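Local coordinates for protein antigen 43 (Escherichia coli, PDB 4KH3) that mediates self-association and clumping of bacterial cells through a Velcro-like mechanism, as an autotransporter of the AIDA family implicated in aggregation and biofilms, at residues A[363-368]-A[383-388]; A[431-436]-A[452-457]; A[469-474]-A[488-493]. All coordinates share one frame; numbering follows the deposited sequence.

Contact 1: A[363-368]-A[383-388]; sequences QADALM and ATDTTV
Thr-387 and Met-368 lie side by side with their side chains running the same way. Met-368 SD and CE both lie 3.9 Å from Thr-387 CG2; chi3 (80°) bends CE round so that it too sits by the methyl. Leu-367 works through both its backbone and its side chain. Its O accepts Thr-387 N at 2.9 Å with a C=O...N angle of 177°, while its CB meets Thr-386 CG2 at 4.0 Å; its side chain also touches Phe-357, Ile-359 and Phe-375. At the other end, Ala-364 CB packs against Ala-383 CB at 4.0 Å. The Ala-364 carbonyl takes Thr-384 N at 2.8 Å from 37° above its plane, and the same oxygen receives a proton from a water that also bonds Gln-363 OE1 and Thr-384 OG1. Between these ends Ala-366 and Asp-385 both have positive phi, so the parallel strands turn the same corner in register, joined there by Ala-366 N to Thr-384 O. A second water at this corner bonds Leu-367 N, Thr-384 O and Thr-386 OG1. Asp-365 OD1 and Asp-385 OD2 come within 4.2 Å, a like-charge approach probably eased by the bond from Thr-403 N to Asp-385 OD1. The chemistry is that of successive beta-helix coils: backbone bonds and water fix the matching bends, and Ala-364, Ala-383 and Leu-367 supply buried apolar contacts.

Contact 2: A[431-436]-A[452-457]; sequences ALLQGG and LTVSNT
Ala-431 CB rests against Leu-452 CD1 at 3.9 Å, the start of the buried face of two parallel strands whose axes approach to 4.7 Å. On this inner face Leu-433, the residue most enclosed by the contact, has its CD2 4.3 Å from Val-454 CG2. Leu-412 and Leu-414 of the preceding coil and Leu-473 of the following one continue the same aliphatic ladder. The backbone beneath is regular: Thr-453 N, Leu-433 N, Ser-455 N and Gly-435 N donate in turn to Ala-431 O, Thr-453 O, Leu-433 O and Ser-455 O. Packing is close again where the strands end, because Thr-457 CG2 presses to 3.3 Å from Gly-435 O. Thr-457 OG1 is 3.2 Å from both Gly-435 O and Ser-455 O, and its one proton may go to either. Gly-435 and Gly-436, both with positive phi, bend the chain past this threonine.

The outer face is more open and mixed in character. Leu-432 CD1 meets Thr-453 CG2 at 3.7 Å, the two side chains slanting across each other, while Thr-453 OG1 bonds a water, which donates to Ala-431 O. Further along, the side chains of Gln-434 and Ser-455 come no nearer than CB to CB, 4.4 Å, though Gln-434 CB is 3.5 Å from Ser-455 O. Gln-434 CG sits between the backbone N and the carbonyl carbon (chi1 63°), and NE2 bonds Thr-413 OG1 of the preceding coil. Aliphatic packing thus lines this part of the interior, whereas Thr-453 OG1 uses water and Gln-434 NE2 a neighbouring coil.

Contact 3: A[469-474]-A[488-493]; sequences GTLTLN and TALKLT
Leu-471 and Leu-490 run side by side in the same direction, Leu-471 CD2 lying 3.8 Å from Leu-490 CD1. Leu-473 instead slants across Leu-490, its CD1 4.2 Å from that same methyl, so Leu-490 CD1 faces two leucines of the neighbouring strand. Leu-466 touches both Leu-471 and Leu-490, and Leu-452 and Val-454 extend the apolar row into the previous coil. On the other face, Lys-491 lies obliquely to Thr-472 and passes its CD 3.8 Å from Thr-472 OG1; the extended lysine chain carries on to bring CE within 4.2 Å of Thr-470 CG2. Asn-474 and Thr-493 cross at about a right angle. Thr-493 OG1, between its backbone N and carbonyl carbon (chi1 65°), stands 2.9 Å from Asn-474 OD1, a hydrogen bond not settled, since another acceptor lies within reach of that proton. Five backbone bonds join the strands; in the last, Thr-493 N reaches Leu-473 O from 38° above the carbonyl plane, and Thr-496 OG1 also bonds that oxygen. The pair thus has a leucine face and a polar one, and on strand 488-493, last of its row within the chain, Lys-491 and Leu-492 are exposed.

Overall arrangement
All three contacts join successive coils of the parallel beta-helix, in series along the chain. Contacts 2 and 3 belong to the same row of strands: 452-457 lies next to 469-474, their centres are 12 Å apart, and probable hydrogen bonds join Val-454 O to Asn-474 N and Val-454 N to Thr-472 O. Contact 1 lies in a different row, its centre about 19 Å from that of contact 2, and does not touch either. Contacts 1 and 2 are partly buried, while contact 3 is a surface contact. Contact 1 combines buried Ala-364, Ala-383 and Leu-367 with ordered water at a bend, contact 2 aliphatic packing with a glycine-threonine exit, and contact 3 a straight, uninterrupted strand pair.

Contact 1: A[363-368]-A[383-388]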
ATOM      1  N   GLN A 363      25.154  -9.672 -20.643  1.00 31.67           N
ATOM      2  CA  GLN A 363      25.198 -11.131 -20.597  1.00 34.35           C
ATOM      3  C   GLN A 363      24.510 -11.656 -19.344  1.00 36.03           C
ATOM      4  O   GLN A 363      24.889 -11.312 -18.225  1.00 37.94           O
ATOM      5  CB  GLN A 363      26.644 -11.652 -20.632  1.00 29.12           C
ATOM      6  CG  GLN A 363      27.484 -11.132 -21.791  1.00 36.19           C
ATOM      7  CD  GLN A 363      27.203 -11.851 -23.100  1.00 49.01           C
ATOM      8  OE1 GLN A 363      27.323 -13.076 -23.194  1.00 47.76           O
ATOM      9  NE2 GLN A 363      26.828 -11.087 -24.123  1.00 53.51           N
ATOM     10  N   ALA A 364      23.505 -12.503 -19.539  1.00 37.35           N
ATOM     11  CA  ALA A 364      22.829 -13.157 -18.434  1.00 32.08           C
ATOM     12  C   ALA A 364      23.306 -14.594 -18.360  1.00 36.24           C
ATOM     13  O   ALA A 364      23.503 -15.243 -19.391  1.00 33.91           O
ATOM     14  CB  ALA A 364      21.326 -13.109 -18.632  1.00 29.94           C
ATOM     15  N   ASP A 365      23.495 -15.095 -17.145  1.00 28.97           N
ATOM     16  CA  ASP A 365      23.952 -16.459 -16.983  1.00 25.01           C
ATOM     17  C   ASP A 365      23.246 -17.136 -15.824  1.00 30.76           C
ATOM     18  O   ASP A 365      23.318 -16.673 -14.684  1.00 24.09           O
ATOM     19  CB  ASP A 365      25.475 -16.522 -16.774  1.00 32.32           C
ATOM     20  CG  ASP A 365      25.974 -17.952 -16.530  1.00 43.36           C
ATOM     21  OD1 ASP A 365      25.672 -18.847 -17.354  1.00 35.40           O
ATOM     22  OD2 ASP A 365      26.649 -18.191 -15.502  1.00 48.97           O
ATOM     23  N   ALA A 366      22.560 -18.232 -16.143  1.00 29.21           N
ATOM     24  CA  ALA A 366      21.973 -19.123 -15.154  1.00 30.45           C
ATOM     25  C   ALA A 366      20.820 -18.486 -14.363  1.00 27.85           C
ATOM     26  O   ALA A 366      20.590 -18.818 -13.204  1.00 25.03           O
ATOM     27  CB  ALA A 366      23.049 -19.672 -14.231  1.00 19.40           C
ATOM     28  N   LEU A 367      20.097 -17.577 -15.010  1.00 28.67           N
ATOM     29  CA  LEU A 367      18.861 -17.036 -14.450  1.00 30.71           C
ATOM     30  C   LEU A 367      17.851 -18.134 -14.160  1.00 31.69           C
ATOM     31  O   LEU A 367      17.599 -18.995 -15.001  1.00 37.32           O
ATOM     32  CB  LEU A 367      18.231 -16.053 -15.424  1.00 26.36           C
ATOM     33  CG  LEU A 367      18.976 -14.739 -15.554  1.00 34.37           C
ATOM     34  CD1 LEU A 367      18.184 -13.842 -16.440  1.00 36.51           C
ATOM     35  CD2 LEU A 367      19.174 -14.115 -14.193  1.00 33.59           C
ATOM     36  N   MET A 368      17.286 -18.114 -12.961  1.00 33.12           N
ATOM     37  CA  MET A 368      16.201 -19.019 -12.625  1.00 32.77           C
ATOM     38  C   MET A 368      14.963 -18.177 -12.419  1.00 32.19           C
ATOM     39  O   MET A 368      14.913 -17.357 -11.507  1.00 37.42           O
ATOM     40  CB  MET A 368      16.520 -19.819 -11.363  1.00 30.67           C
ATOM     41  CG  MET A 368      15.308 -20.509 -10.757  1.00 45.90           C
ATOM     42  SD  MET A 368      14.573 -21.767 -11.827  1.00 48.57           S
ATOM     43  CE  MET A 368      15.692 -23.137 -11.527  1.00 35.73           C
ATOM     44  N   ALA A 383      21.389 -14.282 -23.267  1.00 31.57           N
ATOM     45  CA  ALA A 383      21.034 -14.980 -22.043  1.00 32.26           C
ATOM     46  C   ALA A 383      21.425 -16.443 -22.177  1.00 30.84           C
ATOM     47  O   ALA A 383      20.989 -17.126 -23.104  1.00 36.87           O
ATOM     48  CB  ALA A 383      19.545 -14.844 -21.760  1.00 27.05           C
ATOM     49  N   THR A 384      22.236 -16.920 -21.239  1.00 30.16           N
ATOM     50  CA  THR A 384      22.827 -18.245 -21.326  1.00 24.54           C
ATOM     51  C   THR A 384      22.376 -19.125 -20.180  1.00 27.59           C
ATOM     52  O   THR A 384      22.464 -18.732 -19.022  1.00 34.72           O
ATOM     53  CB  THR A 384      24.375 -18.150 -21.282  1.00 31.15           C
ATOM     54  OG1 THR A 384      24.829 -17.350 -22.378  1.00 33.75           O
ATOM     55  CG2 THR A 384      25.018 -19.531 -21.369  1.00 21.04           C
ATOM     56  N   ASP A 385      21.902 -20.322 -20.513  1.00 36.05           N
ATOM     57  CA  ASP A 385      21.505 -21.316 -19.519  1.00 28.16           C
ATOM     58  C   ASP A 385      20.350 -20.859 -18.629  1.00 32.72           C
ATOM     59  O   ASP A 385      20.261 -21.251 -17.458  1.00 26.39           O
ATOM     60  CB  ASP A 385      22.705 -21.751 -18.668  1.00 28.91           C
ATOM     61  CG  ASP A 385      23.687 -22.608 -19.445  1.00 37.83           C
ATOM     62  OD1 ASP A 385      23.244 -23.384 -20.313  1.00 47.41           O
ATOM     63  OD2 ASP A 385      24.905 -22.509 -19.195  1.00 47.27           O
ATOM     64  N   THR A 386      19.463 -20.036 -19.185  1.00 26.42           N
ATOM     65  CA  THR A 386      18.257 -19.646 -18.468  1.00 26.83           C
ATOM     66  C   THR A 386      17.337 -20.844 -18.229  1.00 36.80           C
ATOM     67  O   THR A 386      17.090 -21.646 -19.138  1.00 31.98           O
ATOM     68  CB  THR A 386      17.452 -18.626 -19.250  1.00 29.94           C
ATOM     69  OG1 THR A 386      18.321 -17.614 -19.772  1.00 26.91           O
ATOM     70  CG2 THR A 386      16.394 -18.005 -18.353  1.00 31.52           C
ATOM     71  N   THR A 387      16.849 -20.969 -16.999  1.00 29.35           N
ATOM     72  CA  THR A 387      15.735 -21.856 -16.711  1.00 29.02           C
ATOM     73  C   THR A 387      14.526 -20.994 -16.360  1.00 37.40           C
ATOM     74  O   THR A 387      14.566 -20.212 -15.400  1.00 26.47           O
ATOM     75  CB  THR A 387      16.027 -22.801 -15.532  1.00 29.45           C
ATOM     76  OG1 THR A 387      17.119 -23.661 -15.862  1.00 39.93           O
ATOM     77  CG2 THR A 387      14.814 -23.656 -15.247  1.00 32.74           C
ATOM     78  N   VAL A 388      13.468 -21.111 -17.158  1.00 29.27           N
ATOM     79  CA  VAL A 388      12.198 -20.477 -16.836  1.00 26.38           C
ATOM     80  C   VAL A 388      11.268 -21.556 -16.318  1.00 30.46           C
ATOM     81  O   VAL A 388      10.937 -22.496 -17.039  1.00 32.03           O
ATOM     82  CB  VAL A 388      11.558 -19.823 -18.067  1.00 29.28           C
ATOM     83  CG1 VAL A 388      10.334 -19.029 -17.663  1.00 27.50           C
ATOM     84  CG2 VAL A 388      12.549 -18.931 -18.753  1.00 29.36           C
TER
HETATM   85  O   HOH W   1      25.599 -14.872 -21.351  1.00 40.98           O
HETATM   86  O   HOH W   2      20.533 -16.904 -17.869  1.00 28.68           O

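Contact 2: A[431-436]-A[452-457]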
ATOM      1  N   ALA A 431       4.535 -25.124 -21.827  1.00 31.24           N
ATOM      2  CA  ALA A 431       5.331 -23.952 -22.147  1.00 25.42           C
ATOM      3  C   ALA A 431       4.704 -23.200 -23.314  1.00 30.70           C
ATOM      4  O   ALA A 431       4.038 -23.798 -24.154  1.00 31.81           O
ATOM      5  CB  ALA A 431       6.769 -24.351 -22.463  1.00 24.29           C
ATOM      6  N   LEU A 432       4.901 -21.887 -23.353  1.00 33.35           N
ATOM      7  CA  LEU A 432       4.399 -21.077 -24.458  1.00 32.95           C
ATOM      8  C   LEU A 432       5.532 -20.254 -25.042  1.00 33.02           C
ATOM      9  O   LEU A 432       6.199 -19.514 -24.328  1.00 33.62           O
ATOM     10  CB  LEU A 432       3.271 -20.143 -23.997  1.00 22.61           C
ATOM     11  CG  LEU A 432       2.692 -19.213 -25.070  1.00 32.90           C
ATOM     12  CD1 LEU A 432       2.103 -20.028 -26.198  1.00 32.88           C
ATOM     13  CD2 LEU A 432       1.632 -18.246 -24.510  1.00 29.95           C
ATOM     14  N   LEU A 433       5.757 -20.406 -26.341  1.00 29.09           N
ATOM     15  CA  LEU A 433       6.666 -19.540 -27.072  1.00 26.78           C
ATOM     16  C   LEU A 433       5.792 -18.775 -28.029  1.00 33.98           C
ATOM     17  O   LEU A 433       5.065 -19.375 -28.815  1.00 38.88           O
ATOM     18  CB  LEU A 433       7.695 -20.356 -27.841  1.00 31.50           C
ATOM     19  CG  LEU A 433       8.444 -19.667 -28.980  1.00 31.21           C
ATOM     20  CD1 LEU A 433       9.310 -18.548 -28.466  1.00 37.26           C
ATOM     21  CD2 LEU A 433       9.292 -20.680 -29.723  1.00 40.52           C
ATOM     22  N   GLN A 434       5.831 -17.452 -27.952  1.00 34.01           N
ATOM     23  CA  GLN A 434       4.896 -16.657 -28.731  1.00 36.54           C
ATOM     24  C   GLN A 434       5.507 -15.378 -29.277  1.00 43.88           C
ATOM     25  O   GLN A 434       6.387 -14.777 -28.656  1.00 39.45           O
ATOM     26  CB  GLN A 434       3.674 -16.308 -27.890  1.00 36.46           C
ATOM     27  CG  GLN A 434       3.998 -15.454 -26.681  1.00 43.28           C
ATOM     28  CD  GLN A 434       2.765 -14.976 -25.953  1.00 42.19           C
ATOM     29  OE1 GLN A 434       1.656 -15.022 -26.487  1.00 45.81           O
ATOM     30  NE2 GLN A 434       2.950 -14.517 -24.720  1.00 41.81           N
ATOM     31  N   GLY A 435       5.021 -14.972 -30.445  1.00 39.29           N
ATOM     32  CA  GLY A 435       5.389 -13.705 -31.041  1.00 31.40           C
ATOM     33  C   GLY A 435       6.730 -13.723 -31.744  1.00 41.21           C
ATOM     34  O   GLY A 435       7.495 -14.695 -31.661  1.00 38.04           O
ATOM     35  N   GLY A 436       6.998 -12.634 -32.454  1.00 38.00           N
ATOM     36  CA  GLY A 436       8.300 -12.373 -33.034  1.00 31.77           C
ATOM     37  C   GLY A 436       8.871 -13.475 -33.893  1.00 41.28           C
ATOM     38  O   GLY A 436       8.175 -14.087 -34.705  1.00 43.40           O
ATOM     39  N   LEU A 452       3.930 -28.039 -25.468  1.00 32.26           N
ATOM     40  CA  LEU A 452       4.633 -26.862 -25.931  1.00 28.47           C
ATOM     41  C   LEU A 452       3.800 -26.229 -27.016  1.00 26.53           C
ATOM     42  O   LEU A 452       3.593 -26.821 -28.065  1.00 37.48           O
ATOM     43  CB  LEU A 452       6.011 -27.224 -26.481  1.00 26.53           C
ATOM     44  CG  LEU A 452       6.769 -26.111 -27.215  1.00 28.38           C
ATOM     45  CD1 LEU A 452       6.887 -24.866 -26.358  1.00 28.99           C
ATOM     46  CD2 LEU A 452       8.150 -26.598 -27.620  1.00 30.43           C
ATOM     47  N   THR A 453       3.298 -25.032 -26.750  1.00 30.97           N
ATOM     48  CA  THR A 453       2.570 -24.274 -27.751  1.00 28.03           C
ATOM     49  C   THR A 453       3.496 -23.240 -28.364  1.00 34.83           C
ATOM     50  O   THR A 453       4.142 -22.477 -27.653  1.00 36.57           O
ATOM     51  CB  THR A 453       1.377 -23.502 -27.141  1.00 34.68           C
ATOM     52  OG1 THR A 453       0.473 -24.411 -26.500  1.00 33.76           O
ATOM     53  CG2 THR A 453       0.635 -22.702 -28.231  1.00 26.32           C
ATOM     54  N   VAL A 454       3.559 -23.219 -29.687  1.00 33.86           N
ATOM     55  CA  VAL A 454       4.228 -22.146 -30.395  1.00 33.23           C
ATOM     56  C   VAL A 454       3.142 -21.318 -31.071  1.00 36.34           C
ATOM     57  O   VAL A 454       2.387 -21.834 -31.891  1.00 41.13           O
ATOM     58  CB  VAL A 454       5.196 -22.698 -31.447  1.00 32.18           C
ATOM     59  CG1 VAL A 454       5.847 -21.566 -32.219  1.00 31.54           C
ATOM     60  CG2 VAL A 454       6.243 -23.574 -30.784  1.00 24.88           C
ATOM     61  N   SER A 455       3.044 -20.041 -30.718  1.00 35.66           N
ATOM     62  CA  SER A 455       1.960 -19.209 -31.233  1.00 34.57           C
ATOM     63  C   SER A 455       2.433 -17.908 -31.876  1.00 41.77           C
ATOM     64  O   SER A 455       3.083 -17.085 -31.230  1.00 43.81           O
ATOM     65  CB  SER A 455       0.950 -18.900 -30.124  1.00 35.60           C
ATOM     66  OG  SER A 455      -0.017 -17.960 -30.561  1.00 42.65           O
ATOM     67  N   ASN A 456       2.093 -17.734 -33.151  1.00 38.82           N
ATOM     68  CA  ASN A 456       2.380 -16.502 -33.874  1.00 40.34           C
ATOM     69  C   ASN A 456       3.871 -16.154 -33.852  1.00 38.09           C
ATOM     70  O   ASN A 456       4.267 -15.038 -33.549  1.00 40.20           O
ATOM     71  CB  ASN A 456       1.523 -15.352 -33.337  1.00 44.90           C
ATOM     72  CG  ASN A 456       1.615 -14.095 -34.200  1.00 71.21           C
ATOM     73  OD1 ASN A 456       1.942 -14.160 -35.390  1.00 65.25           O
ATOM     74  ND2 ASN A 456       1.336 -12.943 -33.597  1.00 68.81           N
ATOM     75  N   THR A 457       4.688 -17.141 -34.183  1.00 38.48           N
ATOM     76  CA  THR A 457       6.131 -16.996 -34.201  1.00 43.80           C
ATOM     77  C   THR A 457       6.671 -17.442 -35.555  1.00 41.31           C
ATOM     78  O   THR A 457       6.115 -18.328 -36.193  1.00 39.59           O
ATOM     79  CB  THR A 457       6.766 -17.878 -33.108  1.00 39.39           C
ATOM     80  OG1 THR A 457       6.169 -17.569 -31.843  1.00 48.96           O
ATOM     81  CG2 THR A 457       8.263 -17.654 -33.027  1.00 41.10           C
TER
HETATM   82  O   HOH W   3       1.148 -25.103 -24.084  1.00 33.24           O

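Contact 3: A[469-474]-A[488-493]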
ATOM      1  N   GLY A 469       4.851 -36.038 -25.227  1.00 31.25           N
ATOM      2  CA  GLY A 469       3.821 -35.031 -25.081  1.00 24.00           C
ATOM      3  C   GLY A 469       3.479 -34.315 -26.363  1.00 28.19           C
ATOM      4  O   GLY A 469       3.768 -34.809 -27.443  1.00 33.42           O
ATOM      5  N   THR A 470       2.872 -33.138 -26.232  1.00 27.62           N
ATOM      6  CA  THR A 470       2.259 -32.440 -27.359  1.00 32.23           C
ATOM      7  C   THR A 470       3.019 -31.193 -27.811  1.00 38.41           C
ATOM      8  O   THR A 470       3.425 -30.368 -26.998  1.00 38.63           O
ATOM      9  CB  THR A 470       0.829 -31.999 -26.993  1.00 35.80           C
ATOM     10  OG1 THR A 470       0.043 -33.153 -26.681  1.00 39.78           O
ATOM     11  CG2 THR A 470       0.177 -31.219 -28.141  1.00 28.58           C
ATOM     12  N   LEU A 471       3.194 -31.056 -29.119  1.00 33.10           N
ATOM     13  CA  LEU A 471       3.717 -29.830 -29.688  1.00 30.77           C
ATOM     14  C   LEU A 471       2.623 -29.221 -30.531  1.00 32.27           C
ATOM     15  O   LEU A 471       2.130 -29.853 -31.467  1.00 36.62           O
ATOM     16  CB  LEU A 471       4.940 -30.118 -30.559  1.00 33.76           C
ATOM     17  CG  LEU A 471       5.476 -28.916 -31.337  1.00 34.86           C
ATOM     18  CD1 LEU A 471       5.872 -27.800 -30.384  1.00 32.33           C
ATOM     19  CD2 LEU A 471       6.653 -29.314 -32.212  1.00 31.29           C
ATOM     20  N   THR A 472       2.223 -28.004 -30.194  1.00 31.27           N
ATOM     21  CA  THR A 472       1.169 -27.334 -30.947  1.00 26.20           C
ATOM     22  C   THR A 472       1.740 -26.119 -31.646  1.00 33.22           C
ATOM     23  O   THR A 472       2.372 -25.268 -31.023  1.00 34.51           O
ATOM     24  CB  THR A 472      -0.004 -26.925 -30.041  1.00 30.69           C
ATOM     25  OG1 THR A 472      -0.669 -28.102 -29.565  1.00 38.30           O
ATOM     26  CG2 THR A 472      -0.997 -26.063 -30.801  1.00 23.96           C
ATOM     27  N   LEU A 473       1.538 -26.050 -32.954  1.00 33.75           N
ATOM     28  CA  LEU A 473       2.067 -24.946 -33.727  1.00 29.50           C
ATOM     29  C   LEU A 473       0.904 -24.125 -34.247  1.00 35.75           C
ATOM     30  O   LEU A 473       0.286 -24.469 -35.252  1.00 39.13           O
ATOM     31  CB  LEU A 473       2.912 -25.463 -34.885  1.00 31.30           C
ATOM     32  CG  LEU A 473       4.024 -26.434 -34.507  1.00 29.65           C
ATOM     33  CD1 LEU A 473       4.763 -26.895 -35.751  1.00 32.41           C
ATOM     34  CD2 LEU A 473       4.986 -25.786 -33.540  1.00 32.48           C
ATOM     35  N   ASN A 474       0.602 -23.041 -33.545  1.00 37.89           N
ATOM     36  CA  ASN A 474      -0.535 -22.207 -33.894  1.00 33.63           C
ATOM     37  C   ASN A 474      -0.080 -20.919 -34.573  1.00 40.73           C
ATOM     38  O   ASN A 474       0.889 -20.290 -34.130  1.00 32.79           O
ATOM     39  CB  ASN A 474      -1.369 -21.918 -32.642  1.00 31.67           C
ATOM     40  CG  ASN A 474      -2.544 -21.013 -32.923  1.00 40.33           C
ATOM     41  OD1 ASN A 474      -3.477 -21.387 -33.634  1.00 44.73           O
ATOM     42  ND2 ASN A 474      -2.510 -19.813 -32.358  1.00 42.44           N
ATOM     43  N   THR A 488       3.792 -39.141 -28.443  1.00 32.00           N
ATOM     44  CA  THR A 488       3.691 -37.736 -28.806  1.00 30.96           C
ATOM     45  C   THR A 488       2.506 -37.417 -29.700  1.00 33.43           C
ATOM     46  O   THR A 488       1.868 -38.303 -30.263  1.00 38.86           O
ATOM     47  CB  THR A 488       4.946 -37.243 -29.542  1.00 37.50           C
ATOM     48  OG1 THR A 488       5.106 -37.981 -30.764  1.00 37.09           O
ATOM     49  CG2 THR A 488       6.169 -37.423 -28.675  1.00 29.55           C
ATOM     50  N   ALA A 489       2.236 -36.124 -29.820  1.00 29.28           N
ATOM     51  CA  ALA A 489       1.207 -35.614 -30.701  1.00 36.02           C
ATOM     52  C   ALA A 489       1.693 -34.280 -31.250  1.00 34.02           C
ATOM     53  O   ALA A 489       2.267 -33.477 -30.526  1.00 40.54           O
ATOM     54  CB  ALA A 489      -0.103 -35.446 -29.947  1.00 29.75           C
ATOM     55  N   LEU A 490       1.487 -34.059 -32.536  1.00 34.38           N
ATOM     56  CA  LEU A 490       1.889 -32.815 -33.155  1.00 31.73           C
ATOM     57  C   LEU A 490       0.669 -32.186 -33.776  1.00 33.33           C
ATOM     58  O   LEU A 490       0.031 -32.798 -34.623  1.00 37.05           O
ATOM     59  CB  LEU A 490       2.927 -33.073 -34.247  1.00 41.01           C
ATOM     60  CG  LEU A 490       3.204 -31.844 -35.125  1.00 45.15           C
ATOM     61  CD1 LEU A 490       3.885 -30.738 -34.325  1.00 27.68           C
ATOM     62  CD2 LEU A 490       4.026 -32.198 -36.354  1.00 38.95           C
ATOM     63  N   LYS A 491       0.338 -30.967 -33.362  1.00 35.50           N
ATOM     64  CA  LYS A 491      -0.826 -30.279 -33.909  1.00 30.37           C
ATOM     65  C   LYS A 491      -0.440 -29.036 -34.700  1.00 36.07           C
ATOM     66  O   LYS A 491       0.364 -28.221 -34.250  1.00 40.04           O
ATOM     67  CB  LYS A 491      -1.800 -29.899 -32.792  1.00 36.90           C
ATOM     68  CG  LYS A 491      -2.337 -31.078 -32.006  1.00 36.01           C
ATOM     69  CD  LYS A 491      -3.202 -30.634 -30.831  1.00 31.70           C
ATOM     70  CE  LYS A 491      -3.567 -31.839 -29.969  1.00 55.19           C
ATOM     71  NZ  LYS A 491      -4.191 -31.462 -28.670  1.00 66.44           N
ATOM     72  N   LEU A 492      -1.028 -28.891 -35.878  1.00 36.65           N
ATOM     73  CA  LEU A 492      -0.857 -27.688 -36.675  1.00 28.79           C
ATOM     74  C   LEU A 492      -2.190 -26.954 -36.754  1.00 39.05           C
ATOM     75  O   LEU A 492      -3.126 -27.416 -37.404  1.00 44.03           O
ATOM     76  CB  LEU A 492      -0.359 -28.043 -38.078  1.00 37.80           C
ATOM     77  CG  LEU A 492       1.142 -28.313 -38.269  1.00 43.98           C
ATOM     78  CD1 LEU A 492       1.643 -29.509 -37.459  1.00 28.61           C
ATOM     79  CD2 LEU A 492       1.460 -28.491 -39.746  1.00 35.17           C
ATOM     80  N   THR A 493      -2.290 -25.819 -36.078  1.00 37.96           N
ATOM     81  CA  THR A 493      -3.554 -25.099 -36.029  1.00 35.39           C
ATOM     82  C   THR A 493      -3.437 -23.684 -36.578  1.00 37.29           C
ATOM     83  O   THR A 493      -2.345 -23.128 -36.690  1.00 40.81           O
ATOM     84  CB  THR A 493      -4.101 -25.034 -34.598  1.00 38.71           C
ATOM     85  OG1 THR A 493      -3.214 -24.260 -33.782  1.00 33.57           O
ATOM     86  CG2 THR A 493      -4.224 -26.429 -34.010  1.00 27.49           C
TER